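Local coordinates for protein mercuric reductase (Metallosphaera sedula, PDB 4YWO) that probably reduces mercuric ion to elemental mercury with NADPH, working as an FAD-containing homodimer of the pyridine nucleotide-disulfide oxidoreductase family, at residues Val96-Met99 against Arg100-Tyr104; Gly355-Glu358 against Ala359-Arg362; Thr325-Leu329 against Thr330-Lys334; Ala29-Ile32 against Lys33-Leu37; Phe122-Pro125 against His126-Lys129. All blocks are in the same frame, centred on the assembly; numbering follows the deposited sequence.

Contact 1: residues Val96-Met99 against Arg100-Tyr104; sequences VQEM and RKTKY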
loop_
_atom_site.group_PDB
_atom_site.type_symbol
_atom_site.label_atom_id
_atom_site.label_comp_id
_atom_site.label_asym_id
_atom_site.label_seq_id
_atom_site.Cartn_x
_atom_site.Cartn_y
_atom_site.Cartn_z
ATOM N N VAL A 96 -15.757 11.972 13.743
ATOM C CA VAL A 96 -16.395 10.819 14.363
ATOM C C VAL A 96 -17.901 10.939 14.122
ATOM O O VAL A 96 -18.604 10.023 13.684
ATOM C CB VAL A 96 -16.062 10.701 15.868
ATOM C CG1 VAL A 96 -16.952 9.692 16.546
ATOM C CG2 VAL A 96 -14.607 10.276 16.041
ATOM N N GLN A 97 -18.431 12.106 14.451
ATOM C CA GLN A 97 -19.910 12.355 14.226
ATOM C C GLN A 97 -20.413 12.204 12.833
ATOM O O GLN A 97 -21.445 11.569 12.561
ATOM C CB GLN A 97 -20.261 13.757 14.766
ATOM C CG GLN A 97 -20.112 13.769 16.291
ATOM C CD GLN A 97 -20.138 15.172 16.904
ATOM O OE1 GLN A 97 -20.581 16.141 16.262
ATOM N NE2 GLN A 97 -19.644 15.284 18.145
ATOM N N GLU A 98 -19.633 12.719 11.870
ATOM C CA GLU A 98 -19.924 12.551 10.491
ATOM C C GLU A 98 -19.844 11.093 10.064
ATOM O O GLU A 98 -20.732 10.583 9.370
ATOM C CB GLU A 98 -18.941 13.352 9.602
ATOM C CG GLU A 98 -19.142 13.061 8.112
ATOM C CD GLU A 98 -17.879 13.161 7.206
ATOM O OE1 GLU A 98 -18.064 12.904 6.004
ATOM O OE2 GLU A 98 -16.730 13.502 7.612
ATOM N N MET A 99 -18.801 10.394 10.483
ATOM C CA MET A 99 -18.705 9.009 10.068
ATOM C C MET A 99 -19.765 8.103 10.717
ATOM O O MET A 99 -20.248 7.169 10.110
ATOM C CB MET A 99 -17.292 8.503 10.319
ATOM C CG MET A 99 -16.289 9.247 9.462
ATOM S SD MET A 99 -14.530 8.663 9.558
ATOM C CE MET A 99 -15.123 6.971 9.534
ATOM N N ARG A 100 -20.115 8.414 11.951
ATOM C CA ARG A 100 -21.144 7.663 12.713
ATOM C C ARG A 100 -22.470 7.835 11.961
ATOM O O ARG A 100 -23.223 6.871 11.731
ATOM C CB ARG A 100 -21.239 8.069 14.154
ATOM C CG ARG A 100 -22.243 7.239 14.958
ATOM C CD ARG A 100 -22.720 8.032 16.159
ATOM N NE ARG A 100 -21.657 8.353 17.017
ATOM C CZ ARG A 100 -21.451 9.526 17.599
ATOM N NH1 ARG A 100 -22.185 10.616 17.390
ATOM N NH2 ARG A 100 -20.425 9.584 18.354
ATOM N N LYS A 101 -22.723 9.048 11.501
ATOM C CA LYS A 101 -23.950 9.300 10.721
ATOM C C LYS A 101 -23.970 8.560 9.396
ATOM O O LYS A 101 -24.875 7.777 9.121
ATOM C CB LYS A 101 -24.218 10.788 10.538
ATOM C CG LYS A 101 -25.553 11.083 9.841
ATOM C CD LYS A 101 -25.875 12.550 9.965
ATOM C CE LYS A 101 -27.283 12.842 9.417
ATOM N NZ LYS A 101 -27.413 12.380 7.987
ATOM N N THR A 102 -22.949 8.723 8.572
ATOM C CA THR A 102 -22.988 8.224 7.205
ATOM C C THR A 102 -22.873 6.708 7.107
ATOM O O THR A 102 -23.539 6.081 6.297
ATOM C CB THR A 102 -21.869 8.904 6.340
ATOM O OG1 THR A 102 -20.582 8.661 6.921
ATOM C CG2 THR A 102 -22.048 10.338 6.350
ATOM N N LYS A 103 -22.098 6.121 8.015
ATOM C CA LYS A 103 -21.752 4.705 8.011
ATOM C C LYS A 103 -22.627 3.823 8.900
ATOM O O LYS A 103 -22.576 2.581 8.773
ATOM C CB LYS A 103 -20.276 4.505 8.383
ATOM C CG LYS A 103 -19.296 5.310 7.513
ATOM C CD LYS A 103 -18.963 4.612 6.194
ATOM C CE LYS A 103 -20.185 4.305 5.319
ATOM N NZ LYS A 103 -19.857 3.975 3.901
ATOM N N TYR A 104 -23.357 4.421 9.834
ATOM C CA TYR A 104 -24.182 3.666 10.783
ATOM C C TYR A 104 -25.587 4.227 10.942
ATOM O O TYR A 104 -26.505 3.554 10.558
ATOM C CB TYR A 104 -23.500 3.592 12.162
ATOM C CG TYR A 104 -22.142 2.897 12.062
ATOM C CD1 TYR A 104 -22.057 1.498 12.060
ATOM C CD2 TYR A 104 -20.998 3.624 11.942
ATOM C CE1 TYR A 104 -20.882 0.868 11.968
ATOM C CE2 TYR A 104 -19.780 2.985 11.873
ATOM C CZ TYR A 104 -19.720 1.635 11.894
ATOM O OH TYR A 104 -18.485 0.953 11.778
HETATM O O HOH W 1 -23.490 11.086 14.608
#
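Arg100 folds back along the helix over the turn that precedes it, and its guanidinium ends beside the side chains of Val96 and Gln97. CG starts anti to the backbone N (chi1 -177°) and the chain bends at chi3, which swings the flat end back toward the start of the segment. There NH2 lies 3.9 Å from Val96 CG1, while NH1 lies equally far from Gln97 CG. Gln97 runs beside the arginine and points the same way, its amide plane turned 31° from that of the guanidinium. A water ties the two together: it donates to Gln97 O at 2.9 Å and accepts from Arg100 NH1 at 3.1 Å. NH2 has its own partner in Asn55 OD1, so both terminal nitrogens are engaged.

Two residues on, Thr102 doubles the grip on Glu98 O. Its backbone N donates at 3.0 Å to Glu98 O, and OG1 donates to the same Glu98 O at 3.1 Å. A chi1 of 58°, which sets OG1 between the backbone N and the carbonyl carbon, brings the hydroxyl back to that oxygen. Lys103 N bonds to Met99 O, and the lysine's CB and CG pass close to that oxygen before the chain turns away. Between 101 and 104 the helix widens into a pi-type turn.

Within helix 87-110, Val96, Met99 and Tyr104 rest on helix 51-56. Tyr104 meets Phe28 of helix 25-36 edge-to-face, its side chain about 5 Å from those of the FAD-binding residues Ala25 and Glu314. Glu98 and Met99 pack on Glu382 of the second subunit.

Contact 2: residues Gly355-Glu358 against Ala359-Arg362; sequences GLTE and AEAR
Glu360 reaches back past the first turn of its helix to the backbone of Thr357. Its CB lies 3.3 Å from Thr357 OG1, and with CG anti to the carbonyl carbon (chi1 -71°) the chain continues across the threonine side chain, CG passing 3.1 Å from the same Thr357 OG1. CD stays beside that hydroxyl. At the tip, OE1 accepts from Thr357 N at 2.9 Å; the bond is nearly straight at hydrogen (170°), although the N-H arrives from above the carboxylate plane. OE1 also accepts from a water that donates in turn to Gly355 O, and Leu356 CD2 comes to 4.0 Å from Glu360 OE1.

The return bond runs from Glu360 N to Thr357 OG1 at 3.0 Å. Side chain to backbone in both directions, the pair forms a capping box with Thr357 as N-cap of helix 358-362. Next to the box, Leu356 CD1 packs on Ala361 CB.

Farther round the turn, Glu358 and Arg362 run side by side and point the same way, their carboxylate and guanidinium planes 51° apart. Both NE and NH2 of Arg362 converge on one oxygen, Glu358 OE2, which lies at the guanidinium edge close to its plane; the NH2 distance to Glu358 OE2 is 2.8 Å. Glu358 N is held by Glu214, and this helix packs on strands 368-374 and 390-396 of the dimerisation domain.

Chemically, the carboxylate of Glu360, turned back to the N-cap, would suit the positive end of the helix dipole, while Arg362 probably balances the charge of Glu358.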
loop_
_atom_site.group_PDB
_atom_site.type_symbol
_atom_site.label_atom_id
_atom_site.label_comp_id
_atom_site.label_asym_id
_atom_site.label_seq_id
_atom_site.Cartn_x
_atom_site.Cartn_y
_atom_site.Cartn_z
ATOM N N GLY A 355 -1.264 -14.306 8.859
ATOM C CA GLY A 355 -0.900 -15.732 8.760
ATOM C C GLY A 355 0.026 -16.089 9.979
ATOM O O GLY A 355 0.091 -15.458 11.049
ATOM N N LEU A 356 0.736 -17.188 9.752
ATOM C CA LEU A 356 1.501 -17.813 10.821
ATOM C C LEU A 356 2.857 -17.136 11.029
ATOM O O LEU A 356 3.544 -16.717 10.058
ATOM C CB LEU A 356 1.756 -19.248 10.394
ATOM C CG LEU A 356 0.536 -20.116 10.137
ATOM C CD1 LEU A 356 1.036 -21.528 9.805
ATOM C CD2 LEU A 356 -0.307 -20.163 11.351
ATOM N N THR A 357 3.296 -17.155 12.266
ATOM C CA THR A 357 4.693 -16.833 12.522
ATOM C C THR A 357 5.545 -18.039 12.089
ATOM O O THR A 357 5.052 -19.124 11.890
ATOM C CB THR A 357 4.987 -16.545 14.017
ATOM O OG1 THR A 357 4.717 -17.764 14.777
ATOM C CG2 THR A 357 4.207 -15.372 14.547
ATOM N N GLU A 358 6.859 -17.830 11.909
ATOM C CA GLU A 358 7.747 -18.938 11.606
ATOM C C GLU A 358 7.685 -20.056 12.692
ATOM O O GLU A 358 7.591 -21.239 12.348
ATOM C CB GLU A 358 9.176 -18.427 11.426
ATOM C CG GLU A 358 10.095 -19.579 11.052
ATOM C CD GLU A 358 11.512 -19.185 10.776
ATOM O OE1 GLU A 358 11.851 -18.007 10.887
ATOM O OE2 GLU A 358 12.235 -20.105 10.345
ATOM N N ALA A 359 7.696 -19.673 13.935
ATOM C CA ALA A 359 7.614 -20.657 15.052
ATOM C C ALA A 359 6.314 -21.400 14.999
ATOM O O ALA A 359 6.290 -22.616 15.149
ATOM C CB ALA A 359 7.730 -19.980 16.376
ATOM N N GLU A 360 5.185 -20.706 14.715
ATOM C CA GLU A 360 3.914 -21.411 14.581
ATOM C C GLU A 360 3.926 -22.383 13.452
ATOM O O GLU A 360 3.364 -23.460 13.561
ATOM C CB GLU A 360 2.738 -20.428 14.386
ATOM C CG GLU A 360 2.448 -19.682 15.624
ATOM C CD GLU A 360 1.631 -18.423 15.422
ATOM O OE1 GLU A 360 1.336 -18.026 14.265
ATOM O OE2 GLU A 360 1.174 -17.870 16.448
ATOM N N ALA A 361 4.516 -22.057 12.295
ATOM C CA ALA A 361 4.552 -22.937 11.163
ATOM C C ALA A 361 5.451 -24.162 11.512
ATOM O O ALA A 361 5.129 -25.301 11.143
ATOM C CB ALA A 361 5.075 -22.224 9.952
ATOM N N ARG A 362 6.570 -23.897 12.150
ATOM C CA ARG A 362 7.523 -25.009 12.465
ATOM C C ARG A 362 6.931 -25.937 13.488
ATOM O O ARG A 362 7.403 -27.073 13.580
ATOM C CB ARG A 362 8.865 -24.444 12.924
ATOM C CG ARG A 362 9.630 -23.863 11.747
ATOM C CD ARG A 362 11.085 -23.550 12.137
ATOM N NE ARG A 362 11.759 -22.830 11.061
ATOM C CZ ARG A 362 12.124 -23.324 9.889
ATOM N NH1 ARG A 362 11.972 -24.583 9.585
ATOM N NH2 ARG A 362 12.672 -22.523 9.019
HETATM O O HOH W 2 0.108 -15.759 13.646
#

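Contact 3: residues Thr325-Leu329 against Thr330-Lys334; sequences TENAL and TGSHK
Asn327 gathers the chain that leaves the helix with both ends of its amide. OD1 accepts twice: from Ser332 OG at 2.8 Å, in the carbonyl plane and on a lone pair, and from Lys334 N at 3.0 Å, tilted out of that plane. ND2 donates at 2.8 Å to Lys334 O, which lies in the plane of the amide. Holding both the N and the O of Lys334, the amide is fixed against flipping and anchors the backbone there much as a strand neighbour would; ND2 also donates to Glu293 O.

Glu326 holds the far end of the same lysine. Its chain extends with CG anti to the backbone N (chi1 -177°), and its OE2 meets Lys334 NZ in a salt bridge of 2.7 Å, the ammonium lying above the carboxylate plane. Glu326 O takes Thr330 N and Thr330 OG1 from opposite faces of its plane, the hydroxyl at 2.7 Å from Glu326 O.

These bonds lie at the C-terminal end of helix 314-330. Gly331 leaves helical geometry with a positive phi (80°), a backbone conformation that leaves little room for a CB beside the preceding carbonyl oxygen, and its N still donates to Asn327 O at 3.1 Å.

Waters form the next layer. One donates to both Glu326 OE2 and Thr330 OG1; another donates to Asn327 O and Ser332 O, bridging the helix and the departing chain. Farther out, Asn327 and Ala328 lie on Tyr302 of strand 301-303, Lys139 NZ donates to Ala328 O, and Thr325 sits against helix 25-36.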
loop_
_atom_site.group_PDB
_atom_site.type_symbol
_atom_site.label_atom_id
_atom_site.label_comp_id
_atom_site.label_asym_id
_atom_site.label_seq_id
_atom_site.Cartn_x
_atom_site.Cartn_y
_atom_site.Cartn_z
ATOM N N THR A 325 -24.655 -14.722 10.604
ATOM C CA THR A 325 -26.008 -14.443 10.185
ATOM C C THR A 325 -26.403 -15.425 9.055
ATOM O O THR A 325 -27.487 -16.036 9.052
ATOM C CB THR A 325 -26.218 -13.033 9.886
ATOM O OG1 THR A 325 -25.977 -12.218 11.021
ATOM C CG2 THR A 325 -27.561 -12.703 9.284
ATOM N N GLU A 326 -25.541 -15.529 8.042
ATOM C CA GLU A 326 -25.852 -16.440 6.957
ATOM C C GLU A 326 -25.965 -17.813 7.462
ATOM O O GLU A 326 -26.937 -18.577 7.008
ATOM C CB GLU A 326 -24.749 -16.297 5.855
ATOM C CG GLU A 326 -25.073 -17.176 4.689
ATOM C CD GLU A 326 -24.174 -16.937 3.496
ATOM O OE1 GLU A 326 -23.216 -16.128 3.600
ATOM O OE2 GLU A 326 -24.380 -17.657 2.493
ATOM N N ASN A 327 -25.077 -18.292 8.334
ATOM C CA ASN A 327 -25.179 -19.685 8.841
ATOM C C ASN A 327 -26.496 -19.847 9.647
ATOM O O ASN A 327 -27.252 -20.871 9.537
ATOM C CB ASN A 327 -24.057 -20.083 9.718
ATOM C CG ASN A 327 -22.697 -20.268 8.925
ATOM O OD1 ASN A 327 -22.738 -20.379 7.735
ATOM N ND2 ASN A 327 -21.622 -20.408 9.601
ATOM N N ALA A 328 -26.851 -18.806 10.351
ATOM C CA ALA A 328 -28.093 -18.922 11.222
ATOM C C ALA A 328 -29.303 -18.958 10.389
ATOM O O ALA A 328 -30.201 -19.806 10.714
ATOM C CB ALA A 328 -28.145 -17.723 12.206
ATOM N N LEU A 329 -29.391 -18.160 9.313
ATOM C CA LEU A 329 -30.652 -18.018 8.551
ATOM C C LEU A 329 -30.752 -18.970 7.347
ATOM O O LEU A 329 -31.863 -19.170 6.852
ATOM C CB LEU A 329 -30.906 -16.647 8.036
ATOM C CG LEU A 329 -30.989 -15.459 8.985
ATOM C CD1 LEU A 329 -31.017 -14.128 8.330
ATOM C CD2 LEU A 329 -32.264 -15.654 9.837
ATOM N N THR A 330 -29.625 -19.533 6.891
ATOM C CA THR A 330 -29.695 -20.357 5.676
ATOM C C THR A 330 -29.362 -21.739 5.945
ATOM O O THR A 330 -29.575 -22.566 5.094
ATOM C CB THR A 330 -28.793 -19.793 4.518
ATOM O OG1 THR A 330 -27.456 -20.013 4.841
ATOM C CG2 THR A 330 -29.007 -18.369 4.296
ATOM N N GLY A 331 -28.800 -22.060 7.090
ATOM C CA GLY A 331 -28.366 -23.372 7.355
ATOM C C GLY A 331 -26.991 -23.722 6.736
ATOM O O GLY A 331 -26.575 -24.880 6.706
ATOM N N SER A 332 -26.254 -22.696 6.329
ATOM C CA SER A 332 -24.891 -22.922 5.723
ATOM C C SER A 332 -23.885 -23.293 6.831
ATOM O O SER A 332 -24.131 -23.200 8.089
ATOM C CB SER A 332 -24.502 -21.734 4.862
ATOM O OG SER A 332 -24.591 -20.540 5.654
ATOM N N HIS A 333 -22.670 -23.654 6.376
ATOM C CA HIS A 333 -21.635 -24.129 7.211
ATOM C C HIS A 333 -20.310 -23.373 6.865
ATOM O O HIS A 333 -19.241 -24.007 6.902
ATOM C CB HIS A 333 -21.539 -25.591 6.992
ATOM C CG HIS A 333 -22.744 -26.323 7.471
ATOM N ND1 HIS A 333 -22.926 -26.613 8.798
ATOM C CD2 HIS A 333 -23.842 -26.779 6.812
ATOM C CE1 HIS A 333 -24.084 -27.264 8.940
ATOM N NE2 HIS A 333 -24.648 -27.372 7.756
ATOM N N LYS A 334 -20.441 -22.046 6.662
ATOM C CA LYS A 334 -19.325 -21.106 6.331
ATOM C C LYS A 334 -18.492 -20.781 7.521
ATOM O O LYS A 334 -18.970 -20.794 8.700
ATOM C CB LYS A 334 -19.829 -19.880 5.694
ATOM C CG LYS A 334 -20.612 -20.254 4.449
ATOM C CD LYS A 334 -20.880 -19.110 3.519
ATOM C CE LYS A 334 -21.419 -19.719 2.216
ATOM N NZ LYS A 334 -22.122 -18.681 1.422
HETATM O O HOH W 3 -25.999 -19.569 2.447
HETATM O O HOH W 4 -26.016 -23.466 9.895
#

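Contact 4: residues Ala29-Ile32 against Lys33-Leu37; sequences AAMI and KANEL
Asn35 and Met31 lie side by side, pointing the same way, and Asn35 grips the Met31 carbonyl twice. Of the hydrogen bonds, two end on Met31 O: Asn35 N and Asn35 ND2 both donate at 3.1 Å to Met31 O, reaching it from opposite faces of the carbonyl plane. The amide is turned so that this oxygen lies 19° out of its plane. Its other end, OD1, accepts from Asp112 N, so the amide links the helix to the loop beyond helix 87-110. The remaining bonds are regular helix backbone: Lys33 N to Ala29 O, Ala34 N to Ala30 O and Glu36 N to Ile32 O.

Among the van der Waals contacts, Ile32 CG2, anti to its own backbone N, runs beside Glu36 and comes to 3.5 Å from Glu36 OE2. Ala34 CB sits 3.4 Å from Ala30 O. Met31 CG lies 4.2 Å from Asn35 ND2, while Met31 also packs on Leu108 of helix 87-110.

The small side chains Ala30 and Ala34 let the helix lie close on Ile20 and Leu18 of strand 16-21. Strand 16-21, helix 25-36 and strand 42-45 form a Rossmann-type beta-alpha-beta unit, and the amino end of this helix carries the FAD-binding residues Ala25 and Ala26.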
loop_
_atom_site.group_PDB
_atom_site.type_symbol
_atom_site.label_atom_id
_atom_site.label_comp_id
_atom_site.label_asym_id
_atom_site.label_seq_id
_atom_site.Cartn_x
_atom_site.Cartn_y
_atom_site.Cartn_z
ATOM N N ALA A 29 -23.043 -5.639 10.511
ATOM C CA ALA A 29 -22.822 -6.569 9.449
ATOM C C ALA A 29 -23.913 -7.633 9.450
ATOM O O ALA A 29 -24.468 -7.957 8.382
ATOM C CB ALA A 29 -21.478 -7.145 9.555
ATOM N N ALA A 30 -24.316 -8.106 10.667
ATOM C CA ALA A 30 -25.400 -9.052 10.752
ATOM C C ALA A 30 -26.688 -8.455 10.273
ATOM O O ALA A 30 -27.461 -9.167 9.624
ATOM C CB ALA A 30 -25.518 -9.544 12.220
ATOM N N MET A 31 -26.991 -7.218 10.595
ATOM C CA MET A 31 -28.216 -6.577 10.234
ATOM C C MET A 31 -28.315 -6.506 8.712
ATOM O O MET A 31 -29.406 -6.731 8.102
ATOM C CB MET A 31 -28.334 -5.225 10.795
ATOM C CG MET A 31 -29.620 -4.532 10.381
ATOM S SD MET A 31 -29.486 -2.754 10.505
ATOM C CE MET A 31 -28.098 -2.164 9.541
ATOM N N ILE A 32 -27.204 -6.170 8.133
ATOM C CA ILE A 32 -27.167 -5.977 6.654
ATOM C C ILE A 32 -27.361 -7.310 5.952
ATOM O O ILE A 32 -28.225 -7.409 5.047
ATOM C CB ILE A 32 -25.889 -5.288 6.218
ATOM C CG1 ILE A 32 -25.914 -3.907 6.777
ATOM C CG2 ILE A 32 -25.778 -5.366 4.647
ATOM C CD1 ILE A 32 -24.604 -3.178 6.579
ATOM N N LYS A 33 -26.633 -8.321 6.379
ATOM C CA LYS A 33 -26.782 -9.638 5.876
ATOM C C LYS A 33 -28.179 -10.158 6.027
ATOM O O LYS A 33 -28.667 -10.857 5.141
ATOM C CB LYS A 33 -25.846 -10.592 6.480
ATOM C CG LYS A 33 -25.911 -11.986 5.937
ATOM C CD LYS A 33 -25.632 -11.911 4.427
ATOM C CE LYS A 33 -24.808 -13.122 4.016
ATOM N NZ LYS A 33 -24.091 -12.979 2.700
ATOM N N ALA A 34 -28.791 -9.898 7.169
ATOM C CA ALA A 34 -30.157 -10.372 7.362
ATOM C C ALA A 34 -31.132 -9.759 6.293
ATOM O O ALA A 34 -31.944 -10.517 5.693
ATOM C CB ALA A 34 -30.620 -10.014 8.782
ATOM N N ASN A 35 -31.024 -8.475 6.057
ATOM C CA ASN A 35 -31.812 -7.770 5.027
ATOM C C ASN A 35 -31.600 -8.384 3.654
ATOM O O ASN A 35 -32.573 -8.556 2.901
ATOM C CB ASN A 35 -31.484 -6.273 4.995
ATOM C CG ASN A 35 -32.325 -5.475 5.909
ATOM O OD1 ASN A 35 -33.121 -4.719 5.458
ATOM N ND2 ASN A 35 -32.134 -5.589 7.214
ATOM N N GLU A 36 -30.365 -8.660 3.314
ATOM C CA GLU A 36 -29.966 -9.323 2.062
ATOM C C GLU A 36 -30.575 -10.740 1.922
ATOM O O GLU A 36 -30.864 -11.202 0.825
ATOM C CB GLU A 36 -28.461 -9.381 1.921
ATOM C CG GLU A 36 -27.855 -7.964 1.755
ATOM C CD GLU A 36 -26.308 -7.912 1.801
ATOM O OE1 GLU A 36 -25.650 -8.937 2.132
ATOM O OE2 GLU A 36 -25.752 -6.823 1.458
ATOM N N LEU A 37 -30.800 -11.451 3.021
ATOM C CA LEU A 37 -31.452 -12.741 2.978
ATOM C C LEU A 37 -32.931 -12.613 3.222
ATOM O O LEU A 37 -33.610 -13.631 3.509
ATOM C CB LEU A 37 -30.827 -13.625 4.064
ATOM C CG LEU A 37 -29.351 -13.822 3.814
ATOM C CD1 LEU A 37 -28.641 -14.583 4.950
ATOM C CD2 LEU A 37 -29.198 -14.438 2.401
#

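Contact 5: residues Phe122-Pro125 against His126-Lys129; sequences FISP and HAVK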
loop_
_atom_site.group_PDB
_atom_site.type_symbol
_atom_site.label_atom_id
_atom_site.label_comp_id
_atom_site.label_asym_id
_atom_site.label_seq_id
_atom_site.Cartn_x
_atom_site.Cartn_y
_atom_site.Cartn_z
ATOM N N PHE A 122 -30.053 -12.870 28.480
ATOM C CA PHE A 122 -30.766 -14.083 28.165
ATOM C C PHE A 122 -31.560 -14.555 29.411
ATOM O O PHE A 122 -30.983 -14.512 30.519
ATOM C CB PHE A 122 -29.929 -15.202 27.655
ATOM C CG PHE A 122 -29.499 -14.947 26.198
ATOM C CD1 PHE A 122 -28.366 -14.224 25.973
ATOM C CD2 PHE A 122 -30.207 -15.405 25.199
ATOM C CE1 PHE A 122 -27.975 -13.979 24.653
ATOM C CE2 PHE A 122 -29.882 -15.096 23.846
ATOM C CZ PHE A 122 -28.739 -14.366 23.645
ATOM N N ILE A 123 -32.776 -14.966 29.115
ATOM C CA ILE A 123 -33.623 -15.617 30.171
ATOM C C ILE A 123 -34.060 -17.020 29.800
ATOM O O ILE A 123 -34.678 -17.730 30.672
ATOM C CB ILE A 123 -34.832 -14.703 30.495
ATOM C CG1 ILE A 123 -35.735 -14.464 29.296
ATOM C CG2 ILE A 123 -34.390 -13.385 31.158
ATOM C CD1 ILE A 123 -36.939 -13.506 29.472
ATOM N N SER A 124 -33.817 -17.501 28.573
ATOM C CA SER A 124 -34.127 -18.830 28.167
ATOM C C SER A 124 -33.291 -19.072 26.915
ATOM O O SER A 124 -32.724 -18.115 26.361
ATOM C CB SER A 124 -35.574 -18.975 27.843
ATOM O OG SER A 124 -35.941 -18.557 26.549
ATOM N N PRO A 125 -33.308 -20.297 26.422
ATOM C CA PRO A 125 -32.597 -20.587 25.181
ATOM C C PRO A 125 -33.136 -19.878 23.986
ATOM O O PRO A 125 -32.410 -19.880 22.919
ATOM C CB PRO A 125 -32.825 -22.109 25.004
ATOM C CG PRO A 125 -32.977 -22.605 26.398
ATOM C CD PRO A 125 -33.783 -21.555 27.054
ATOM N N HIS A 126 -34.326 -19.271 24.014
ATOM C CA HIS A 126 -34.886 -18.526 22.893
ATOM C C HIS A 126 -35.359 -17.116 23.195
ATOM O O HIS A 126 -36.077 -16.539 22.421
ATOM C CB HIS A 126 -36.093 -19.207 22.196
ATOM C CG HIS A 126 -35.680 -20.296 21.289
ATOM N ND1 HIS A 126 -35.670 -21.616 21.717
ATOM C CD2 HIS A 126 -35.161 -20.284 20.021
ATOM C CE1 HIS A 126 -35.164 -22.382 20.759
ATOM N NE2 HIS A 126 -34.873 -21.605 19.711
ATOM N N ALA A 127 -34.916 -16.510 24.322
ATOM C CA ALA A 127 -35.406 -15.212 24.701
ATOM C C ALA A 127 -34.437 -14.412 25.547
ATOM O O ALA A 127 -33.648 -14.988 26.369
ATOM C CB ALA A 127 -36.707 -15.371 25.595
ATOM N N VAL A 128 -34.538 -13.118 25.361
ATOM C CA VAL A 128 -33.826 -12.149 26.160
ATOM C C VAL A 128 -34.892 -11.265 26.817
ATOM O O VAL A 128 -36.035 -11.166 26.328
ATOM C CB VAL A 128 -32.806 -11.274 25.375
ATOM C CG1 VAL A 128 -31.685 -12.158 24.820
ATOM C CG2 VAL A 128 -33.495 -10.538 24.279
ATOM N N LYS A 129 -34.452 -10.586 27.855
ATOM C CA LYS A 129 -35.132 -9.438 28.368
ATOM C C LYS A 129 -34.380 -8.178 28.050
ATOM O O LYS A 129 -33.140 -8.123 28.181
ATOM C CB LYS A 129 -35.406 -9.599 29.924
ATOM C CG LYS A 129 -34.144 -9.626 30.756
ATOM C CD LYS A 129 -34.362 -9.726 32.310
ATOM C CE LYS A 129 -33.001 -9.937 33.012
ATOM N NZ LYS A 129 -33.049 -9.831 34.506
#
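A tight beta hairpin with a classic bulge joins strands 120-124 and 127-130, turning through a type I turn from Ser124 to Ala127. The bulge gathers on Ala127 O, which Ile123 N and Ser124 N both face: Ile123 N donates at 2.9 Å to Ala127 O, nearly straight at hydrogen (167°), and Ser124 N adds a weak bond. The turn's own bond, Ala127 N to Ser124 O, is also weak. Ser124 supports it with its side chain: a chi1 of 82° holds OG between the backbone N and the carbonyl carbon, where it accepts from His126 N at 3.1 Å, an ST turn within the beta turn.

Phe122 and Val128 cross with the valine's CG1 over the centre of one ring face, a CH-pi contact of 3.6 Å from Val128 CG1 to the Phe122 ring centroid, 14° off the normal. Ile123 spreads its branches along the partner strand. CG1 touches Ala127 CB, and CG2 lies across the aliphatic part of Lys129, 3.8 Å from Lys129 CG. At the turn the ring of His126 presents one face to Pro125 O, which takes a hydrogen bond from Asn298 ND2.

Strand 127-130 lies between 120-124 and 133-137 in an antiparallel sheet of three. Ile123 and Ala127 share Val134 on strand 133-137, whereas Phe122 meets Phe140 edge-to-face on strand 139-142 of the parallel sheet.

Overall arrangement
All five contacts are local and partly buried; contact 5 lies farthest out, its centre 30 Å from the chain's centre against 20 Å for contacts 1 and 2. Contacts 3 and 4 touch: Thr325 packs on Ala30, Lys33 and Ala34, and a long, weak ion pair joins Glu326 to Lys33. Bound FAD is about 7 Å from the side chain of Tyr104 in contact 1 and about 8 Å from that of Ala29 in contact 4. Contact 1 lies within its helix; contact 4 runs to its helix's C-terminal end. Contact 2 caps a helix start, contact 3 ties down the chain after one through Asn327, each adding a salt bridge; contact 5 relies on a hairpin and apolar packing.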